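Local coordinates for protein tRNA (guanosine(18)-2'-O)-methyltransferase (Aquifex aeolicus, PDB 1ZJR) that methylates the 2'-O of guanosine 18 in a subset of tRNAs, using S-adenosyl-L-methionine as the methyl donor, at residues Q23-N35 with K119-S133. Sequence-based numbering, arbitrary orientation.
Sequences QKDLIVFADNVKN and KPTVLVVGNELQGVS
I27 and F29 each give both their N-H and their C=O to the strand 121-126, alternating between T121, L123 and V125, so that the strands 26-31 and 121-126 run side by side in parallel. The series opens with T121 N on D25 O and closes with a longer bond of 3.3 Å from N127 N to D31 O.

On one face, branched and aromatic side chains suit the extended backbone. V122 sets CG2 3.8 Å from I27 CB, while its CG1, anti to the backbone N (chi1 173°), comes to 4.2 Å from F29 CB. The F29 ring lies alongside V124, with CD2 4.0 Å from V124 CG1. G126 fits opposite D31, because a CB there would collide with D31 O.

Beyond the strands, D31 extends its carboxylate to the turn E128-G131 and what follows: OD2 accepts S133 N at 3.0 Å, met nearly along the C-O axis, whereas the buried OD1 finds no partner. E128, bent at chi2 (-62°), brings OE1 within 2.9 Å of N32 ND2, which approaches from above the carboxylate plane; the two flat groups are turned 46° apart. E128 OE1 also lies 4.4 Å from D31 OD1, like charges near each other but not in contact. An alanine in place of E128 would lack this acceptor, and the N32 amide is likely to lose the partner that fixes its ND2.

V132 touches T103, a predicted S-adenosyl-L-methionine-binding residue on strand 99-103. At the other end, D25 also forms a salt bridge with R172. Strands 51-57 and 99-103 flank the pair, which lies in the middle of the parallel SPOUT sheet with helix 157-174 packed on L123 and V125.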
ATOM      1  N   GLN A  23      10.217   1.165   1.213  1.00 29.19           N
ATOM      2  CA  GLN A  23      10.011   0.456   2.472  1.00 30.60           C
ATOM      3  C   GLN A  23       9.488  -0.936   2.118  1.00 32.26           C
ATOM      4  O   GLN A  23       8.279  -1.145   2.022  1.00 31.24           O
ATOM      5  CB  GLN A  23       8.973   1.194   3.322  1.00 28.15           C
ATOM      6  CG  GLN A  23       9.314   2.646   3.594  1.00 29.69           C
ATOM      7  CD  GLN A  23      10.599   2.794   4.379  1.00 28.56           C
ATOM      8  OE1 GLN A  23      11.605   3.306   3.872  1.00 32.27           O
ATOM      9  NE2 GLN A  23      10.579   2.333   5.619  1.00 27.12           N
ATOM     10  N   LYS A  24      10.395  -1.890   1.934  1.00 32.89           N
ATOM     11  CA  LYS A  24      10.002  -3.241   1.543  1.00 34.72           C
ATOM     12  C   LYS A  24       9.111  -3.882   2.590  1.00 34.72           C
ATOM     13  O   LYS A  24       8.438  -4.878   2.331  1.00 35.70           O
ATOM     14  CB  LYS A  24      11.243  -4.117   1.344  1.00 38.03           C
ATOM     15  CG  LYS A  24      11.853  -4.623   2.636  1.00 38.58           C
ATOM     16  CD  LYS A  24      12.915  -5.681   2.356  1.00 42.66           C
ATOM     17  CE  LYS A  24      13.360  -6.360   3.641  1.00 45.45           C
ATOM     18  NZ  LYS A  24      14.391  -7.408   3.387  1.00 49.86           N
ATOM     19  N   ASP A  25       9.106  -3.255   3.756  1.00 32.71           N
ATOM     20  CA  ASP A  25       8.404  -3.685   4.949  1.00 34.16           C
ATOM     21  C   ASP A  25       6.975  -3.147   5.149  1.00 31.00           C
ATOM     22  O   ASP A  25       6.210  -3.676   5.963  1.00 29.11           O
ATOM     23  CB  ASP A  25       9.285  -3.261   6.125  1.00 41.25           C
ATOM     24  CG  ASP A  25       8.890  -3.897   7.398  1.00 45.26           C
ATOM     25  OD1 ASP A  25       8.684  -5.128   7.384  1.00 52.52           O
ATOM     26  OD2 ASP A  25       8.797  -3.169   8.407  1.00 48.54           O
ATOM     27  N   LEU A  26       6.631  -2.088   4.426  1.00 27.49           N
ATOM     28  CA  LEU A  26       5.311  -1.467   4.546  1.00 26.85           C
ATOM     29  C   LEU A  26       4.453  -1.893   3.350  1.00 25.71           C
ATOM     30  O   LEU A  26       4.630  -1.395   2.241  1.00 25.38           O
ATOM     31  CB  LEU A  26       5.470   0.055   4.585  1.00 27.10           C
ATOM     32  CG  LEU A  26       4.210   0.887   4.841  1.00 28.62           C
ATOM     33  CD1 LEU A  26       3.554   0.452   6.148  1.00 29.69           C
ATOM     34  CD2 LEU A  26       4.587   2.351   4.897  1.00 31.25           C
ATOM     35  N   ILE A  27       3.529  -2.818   3.594  1.00 26.70           N
ATOM     36  CA  ILE A  27       2.675  -3.374   2.545  1.00 27.61           C
ATOM     37  C   ILE A  27       1.265  -2.812   2.601  1.00 25.86           C
ATOM     38  O   ILE A  27       0.752  -2.528   3.677  1.00 26.32           O
ATOM     39  CB  ILE A  27       2.555  -4.919   2.693  1.00 28.25           C
ATOM     40  CG1 ILE A  27       3.939  -5.541   2.912  1.00 31.28           C
ATOM     41  CG2 ILE A  27       1.868  -5.520   1.463  1.00 27.75           C
ATOM     42  CD1 ILE A  27       4.910  -5.328   1.776  1.00 33.14           C
ATOM     43  N   VAL A  28       0.641  -2.657   1.439  1.00 25.99           N
ATOM     44  CA  VAL A  28      -0.734  -2.169   1.391  1.00 24.96           C
ATOM     45  C   VAL A  28      -1.597  -3.202   0.670  1.00 24.11           C
ATOM     46  O   VAL A  28      -1.190  -3.769  -0.346  1.00 25.86           O
ATOM     47  CB  VAL A  28      -0.854  -0.823   0.636  1.00 25.71           C
ATOM     48  CG1 VAL A  28      -2.328  -0.434   0.506  1.00 23.75           C
ATOM     49  CG2 VAL A  28      -0.099   0.270   1.382  1.00 24.70           C
ATOM     50  N   PHE A  29      -2.786  -3.444   1.209  1.00 24.76           N
ATOM     51  CA  PHE A  29      -3.724  -4.389   0.618  1.00 24.73           C
ATOM     52  C   PHE A  29      -5.032  -3.634   0.398  1.00 23.61           C
ATOM     53  O   PHE A  29      -5.626  -3.138   1.355  1.00 22.50           O
ATOM     54  CB  PHE A  29      -3.974  -5.562   1.569  1.00 24.12           C
ATOM     55  CG  PHE A  29      -4.710  -6.715   0.934  1.00 28.66           C
ATOM     56  CD1 PHE A  29      -4.033  -7.882   0.594  1.00 29.27           C
ATOM     57  CD2 PHE A  29      -6.072  -6.622   0.649  1.00 29.39           C
ATOM     58  CE1 PHE A  29      -4.697  -8.945  -0.025  1.00 29.84           C
ATOM     59  CE2 PHE A  29      -6.747  -7.680   0.030  1.00 32.02           C
ATOM     60  CZ  PHE A  29      -6.055  -8.845  -0.308  1.00 31.07           C
ATOM     61  N   ALA A  30      -5.458  -3.535  -0.860  1.00 23.18           N
ATOM     62  CA  ALA A  30      -6.693  -2.845  -1.216  1.00 25.13           C
ATOM     63  C   ALA A  30      -7.799  -3.890  -1.305  1.00 25.40           C
ATOM     64  O   ALA A  30      -7.807  -4.739  -2.199  1.00 25.83           O
ATOM     65  CB  ALA A  30      -6.535  -2.129  -2.553  1.00 25.73           C
ATOM     66  N   ASP A  31      -8.733  -3.818  -0.367  1.00 27.14           N
ATOM     67  CA  ASP A  31      -9.816  -4.780  -0.312  1.00 26.76           C
ATOM     68  C   ASP A  31     -11.074  -4.290  -0.995  1.00 26.91           C
ATOM     69  O   ASP A  31     -11.845  -3.524  -0.422  1.00 27.91           O
ATOM     70  CB  ASP A  31     -10.124  -5.141   1.144  1.00 26.17           C
ATOM     71  CG  ASP A  31     -11.345  -6.031   1.272  1.00 27.51           C
ATOM     72  OD1 ASP A  31     -11.564  -6.857   0.365  1.00 27.91           O
ATOM     73  OD2 ASP A  31     -12.076  -5.913   2.274  1.00 28.28           O
ATOM     74  N   ASN A  32     -11.257  -4.735  -2.233  1.00 27.81           N
ATOM     75  CA  ASN A  32     -12.425  -4.396  -3.030  1.00 28.29           C
ATOM     76  C   ASN A  32     -12.673  -2.899  -3.193  1.00 30.02           C
ATOM     77  O   ASN A  32     -13.769  -2.407  -2.901  1.00 29.56           O
ATOM     78  CB  ASN A  32     -13.662  -5.076  -2.429  1.00 29.08           C
ATOM     79  CG  ASN A  32     -14.842  -5.096  -3.383  1.00 30.44           C
ATOM     80  OD1 ASN A  32     -14.675  -4.957  -4.597  1.00 30.29           O
ATOM     81  ND2 ASN A  32     -16.040  -5.284  -2.840  1.00 32.96           N
ATOM     82  N   VAL A  33     -11.663  -2.172  -3.669  1.00 30.74           N
ATOM     83  CA  VAL A  33     -11.826  -0.737  -3.897  1.00 31.85           C
ATOM     84  C   VAL A  33     -12.704  -0.565  -5.130  1.00 36.43           C
ATOM     85  O   VAL A  33     -12.373  -1.041  -6.216  1.00 37.07           O
ATOM     86  CB  VAL A  33     -10.465  -0.038  -4.115  1.00 30.63           C
ATOM     87  CG1 VAL A  33     -10.672   1.351  -4.715  1.00 29.51           C
ATOM     88  CG2 VAL A  33      -9.741   0.082  -2.782  1.00 29.83           C
ATOM     89  N   LYS A  34     -13.823   0.125  -4.942  1.00 40.33           N
ATOM     90  CA  LYS A  34     -14.811   0.358  -5.989  1.00 46.44           C
ATOM     91  C   LYS A  34     -14.333   0.851  -7.354  1.00 46.34           C
ATOM     92  O   LYS A  34     -14.164   0.055  -8.279  1.00 49.38           O
ATOM     93  CB  LYS A  34     -15.892   1.310  -5.463  1.00 48.97           C
ATOM     94  CG  LYS A  34     -17.299   0.727  -5.465  1.00 53.93           C
ATOM     95  CD  LYS A  34     -17.764   0.411  -6.880  1.00 56.89           C
ATOM     96  CE  LYS A  34     -19.191  -0.119  -6.897  1.00 58.14           C
ATOM     97  NZ  LYS A  34     -19.637  -0.448  -8.282  1.00 58.04           N
ATOM     98  N   ASN A  35     -14.114   2.155  -7.490  1.00 45.58           N
ATOM     99  CA  ASN A  35     -13.719   2.705  -8.783  1.00 44.52           C
ATOM    100  C   ASN A  35     -12.229   2.875  -9.032  1.00 42.17           C
ATOM    101  O   ASN A  35     -11.427   3.005  -8.100  1.00 37.78           O
ATOM    102  CB  ASN A  35     -14.443   4.034  -9.026  1.00 47.88           C
ATOM    103  CG  ASN A  35     -13.959   5.137  -8.122  1.00 48.52           C
ATOM    104  OD1 ASN A  35     -13.007   5.849  -8.443  1.00 47.72           O
ATOM    105  ND2 ASN A  35     -14.608   5.281  -6.976  1.00 53.20           N
ATOM    106  N   LYS A 119       7.198  -1.169  12.298  1.00 31.32           N
ATOM    107  CA  LYS A 119       7.496  -2.601  12.261  1.00 34.49           C
ATOM    108  C   LYS A 119       6.859  -3.172  10.992  1.00 33.22           C
ATOM    109  O   LYS A 119       6.027  -2.513  10.374  1.00 33.02           O
ATOM    110  CB  LYS A 119       6.891  -3.302  13.481  1.00 37.34           C
ATOM    111  CG  LYS A 119       5.387  -3.109  13.596  1.00 41.31           C
ATOM    112  CD  LYS A 119       4.766  -3.955  14.698  1.00 47.28           C
ATOM    113  CE  LYS A 119       5.210  -3.514  16.077  1.00 48.50           C
ATOM    114  NZ  LYS A 119       4.451  -4.246  17.131  1.00 51.59           N
ATOM    115  N   PRO A 120       7.254  -4.394  10.579  1.00 32.54           N
ATOM    116  CA  PRO A 120       6.663  -4.991   9.372  1.00 31.51           C
ATOM    117  C   PRO A 120       5.147  -4.903   9.485  1.00 29.35           C
ATOM    118  O   PRO A 120       4.544  -5.452  10.421  1.00 28.39           O
ATOM    119  CB  PRO A 120       7.174  -6.428   9.418  1.00 32.02           C
ATOM    120  CG  PRO A 120       8.553  -6.251  10.006  1.00 33.35           C
ATOM    121  CD  PRO A 120       8.294  -5.272  11.145  1.00 32.53           C
ATOM    122  N   THR A 121       4.534  -4.221   8.524  1.00 28.27           N
ATOM    123  CA  THR A 121       3.096  -3.996   8.542  1.00 28.70           C
ATOM    124  C   THR A 121       2.387  -4.121   7.199  1.00 27.78           C
ATOM    125  O   THR A 121       2.913  -3.715   6.166  1.00 26.79           O
ATOM    126  CB  THR A 121       2.791  -2.565   9.045  1.00 29.56           C
ATOM    127  OG1 THR A 121       3.336  -2.391  10.355  1.00 31.19           O
ATOM    128  CG2 THR A 121       1.277  -2.300   9.071  1.00 28.91           C
ATOM    129  N   VAL A 122       1.184  -4.679   7.229  1.00 27.79           N
ATOM    130  CA  VAL A 122       0.361  -4.762   6.032  1.00 26.44           C
ATOM    131  C   VAL A 122      -0.863  -3.913   6.377  1.00 25.88           C
ATOM    132  O   VAL A 122      -1.622  -4.266   7.276  1.00 26.31           O
ATOM    133  CB  VAL A 122      -0.132  -6.201   5.714  1.00 28.09           C
ATOM    134  CG1 VAL A 122      -1.111  -6.148   4.543  1.00 26.34           C
ATOM    135  CG2 VAL A 122       1.042  -7.112   5.349  1.00 25.19           C
ATOM    136  N   LEU A 123      -1.029  -2.781   5.697  1.00 23.54           N
ATOM    137  CA  LEU A 123      -2.182  -1.915   5.928  1.00 23.80           C
ATOM    138  C   LEU A 123      -3.294  -2.340   4.971  1.00 24.20           C
ATOM    139  O   LEU A 123      -3.107  -2.308   3.756  1.00 23.86           O
ATOM    140  CB  LEU A 123      -1.825  -0.447   5.649  1.00 23.42           C
ATOM    141  CG  LEU A 123      -3.036   0.498   5.620  1.00 24.96           C
ATOM    142  CD1 LEU A 123      -3.664   0.558   7.008  1.00 27.20           C
ATOM    143  CD2 LEU A 123      -2.611   1.887   5.160  1.00 22.66           C
ATOM    144  N   VAL A 124      -4.444  -2.733   5.513  1.00 24.16           N
ATOM    145  CA  VAL A 124      -5.560  -3.153   4.670  1.00 24.38           C
ATOM    146  C   VAL A 124      -6.652  -2.091   4.680  1.00 25.08           C
ATOM    147  O   VAL A 124      -7.148  -1.712   5.743  1.00 24.28           O
ATOM    148  CB  VAL A 124      -6.178  -4.489   5.159  1.00 25.96           C
ATOM    149  CG1 VAL A 124      -7.145  -5.032   4.106  1.00 24.54           C
ATOM    150  CG2 VAL A 124      -5.077  -5.505   5.447  1.00 25.32           C
ATOM    151  N   VAL A 125      -7.019  -1.616   3.490  1.00 25.07           N
ATOM    152  CA  VAL A 125      -8.057  -0.599   3.342  1.00 25.42           C
ATOM    153  C   VAL A 125      -9.092  -1.161   2.377  1.00 25.70           C
ATOM    154  O   VAL A 125      -8.830  -2.152   1.699  1.00 26.31           O
ATOM    155  CB  VAL A 125      -7.491   0.717   2.749  1.00 24.58           C
ATOM    156  CG1 VAL A 125      -6.419   1.296   3.667  1.00 24.74           C
ATOM    157  CG2 VAL A 125      -6.914   0.453   1.366  1.00 24.79           C
ATOM    158  N   GLY A 126     -10.264  -0.545   2.301  1.00 25.70           N
ATOM    159  CA  GLY A 126     -11.248  -1.078   1.374  1.00 26.96           C
ATOM    160  C   GLY A 126     -12.561  -0.337   1.329  1.00 27.13           C
ATOM    161  O   GLY A 126     -12.763   0.624   2.068  1.00 26.13           O
ATOM    162  N   ASN A 127     -13.449  -0.794   0.452  1.00 27.67           N
ATOM    163  CA  ASN A 127     -14.765  -0.195   0.296  1.00 28.88           C
ATOM    164  C   ASN A 127     -15.912  -1.111   0.695  1.00 30.73           C
ATOM    165  O   ASN A 127     -17.000  -1.014   0.122  1.00 31.43           O
ATOM    166  CB  ASN A 127     -14.997   0.257  -1.143  1.00 28.91           C
ATOM    167  CG  ASN A 127     -14.432   1.628  -1.421  1.00 30.39           C
ATOM    168  OD1 ASN A 127     -14.704   2.589  -0.695  1.00 30.97           O
ATOM    169  ND2 ASN A 127     -13.657   1.735  -2.484  1.00 28.60           N
ATOM    170  N   GLU A 128     -15.679  -2.015   1.641  1.00 29.28           N
ATOM    171  CA  GLU A 128     -16.767  -2.876   2.095  1.00 30.25           C
ATOM    172  C   GLU A 128     -17.515  -2.017   3.111  1.00 30.24           C
ATOM    173  O   GLU A 128     -17.041  -0.943   3.483  1.00 30.43           O
ATOM    174  CB  GLU A 128     -16.247  -4.166   2.746  1.00 28.33           C
ATOM    175  CG  GLU A 128     -15.539  -5.136   1.779  1.00 28.88           C
ATOM    176  CD  GLU A 128     -16.438  -5.673   0.655  1.00 30.09           C
ATOM    177  OE1 GLU A 128     -15.935  -6.440  -0.193  1.00 30.62           O
ATOM    178  OE2 GLU A 128     -17.638  -5.333   0.606  1.00 29.64           O
ATOM    179  N   LEU A 129     -18.676  -2.482   3.556  1.00 31.26           N
ATOM    180  CA  LEU A 129     -19.504  -1.729   4.493  1.00 32.26           C
ATOM    181  C   LEU A 129     -18.756  -1.030   5.628  1.00 31.46           C
ATOM    182  O   LEU A 129     -18.964   0.162   5.874  1.00 30.16           O
ATOM    183  CB  LEU A 129     -20.583  -2.647   5.077  1.00 35.65           C
ATOM    184  CG  LEU A 129     -21.685  -1.938   5.865  1.00 38.28           C
ATOM    185  CD1 LEU A 129     -22.370  -0.918   4.967  1.00 40.43           C
ATOM    186  CD2 LEU A 129     -22.692  -2.956   6.376  1.00 41.03           C
ATOM    187  N   GLN A 130     -17.890  -1.761   6.322  1.00 29.72           N
ATOM    188  CA  GLN A 130     -17.142  -1.173   7.432  1.00 30.73           C
ATOM    189  C   GLN A 130     -15.651  -0.995   7.125  1.00 30.15           C
ATOM    190  O   GLN A 130     -14.825  -0.917   8.034  1.00 32.05           O
ATOM    191  CB  GLN A 130     -17.330  -2.031   8.689  1.00 32.25           C
ATOM    192  CG  GLN A 130     -18.784  -2.092   9.156  1.00 34.60           C
ATOM    193  CD  GLN A 130     -18.977  -2.927  10.407  1.00 35.72           C
ATOM    194  OE1 GLN A 130     -18.615  -2.518  11.512  1.00 35.25           O
ATOM    195  NE2 GLN A 130     -19.544  -4.110  10.236  1.00 34.48           N
ATOM    196  N   GLY A 131     -15.319  -0.903   5.842  1.00 29.85           N
ATOM    197  CA  GLY A 131     -13.930  -0.741   5.441  1.00 28.03           C
ATOM    198  C   GLY A 131     -13.482  -2.032   4.787  1.00 26.79           C
ATOM    199  O   GLY A 131     -13.629  -2.214   3.575  1.00 26.61           O
ATOM    200  N   VAL A 132     -12.928  -2.931   5.590  1.00 26.88           N
ATOM    201  CA  VAL A 132     -12.508  -4.228   5.089  1.00 27.38           C
ATOM    202  C   VAL A 132     -13.671  -5.180   5.363  1.00 28.32           C
ATOM    203  O   VAL A 132     -14.611  -4.836   6.080  1.00 28.20           O
ATOM    204  CB  VAL A 132     -11.247  -4.752   5.819  1.00 26.64           C
ATOM    205  CG1 VAL A 132     -10.069  -3.792   5.587  1.00 26.95           C
ATOM    206  CG2 VAL A 132     -11.531  -4.908   7.310  1.00 26.73           C
ATOM    207  N   SER A 133     -13.609  -6.373   4.792  1.00 28.68           N
ATOM    208  CA  SER A 133     -14.666  -7.354   5.002  1.00 29.91           C
ATOM    209  C   SER A 133     -14.553  -7.958   6.396  1.00 31.14           C
ATOM    210  O   SER A 133     -13.530  -7.817   7.067  1.00 29.56           O
ATOM    211  CB  SER A 133     -14.545  -8.468   3.968  1.00 29.11           C
ATOM    212  OG  SER A 133     -13.285  -9.103   4.092  1.00 29.38           O
TER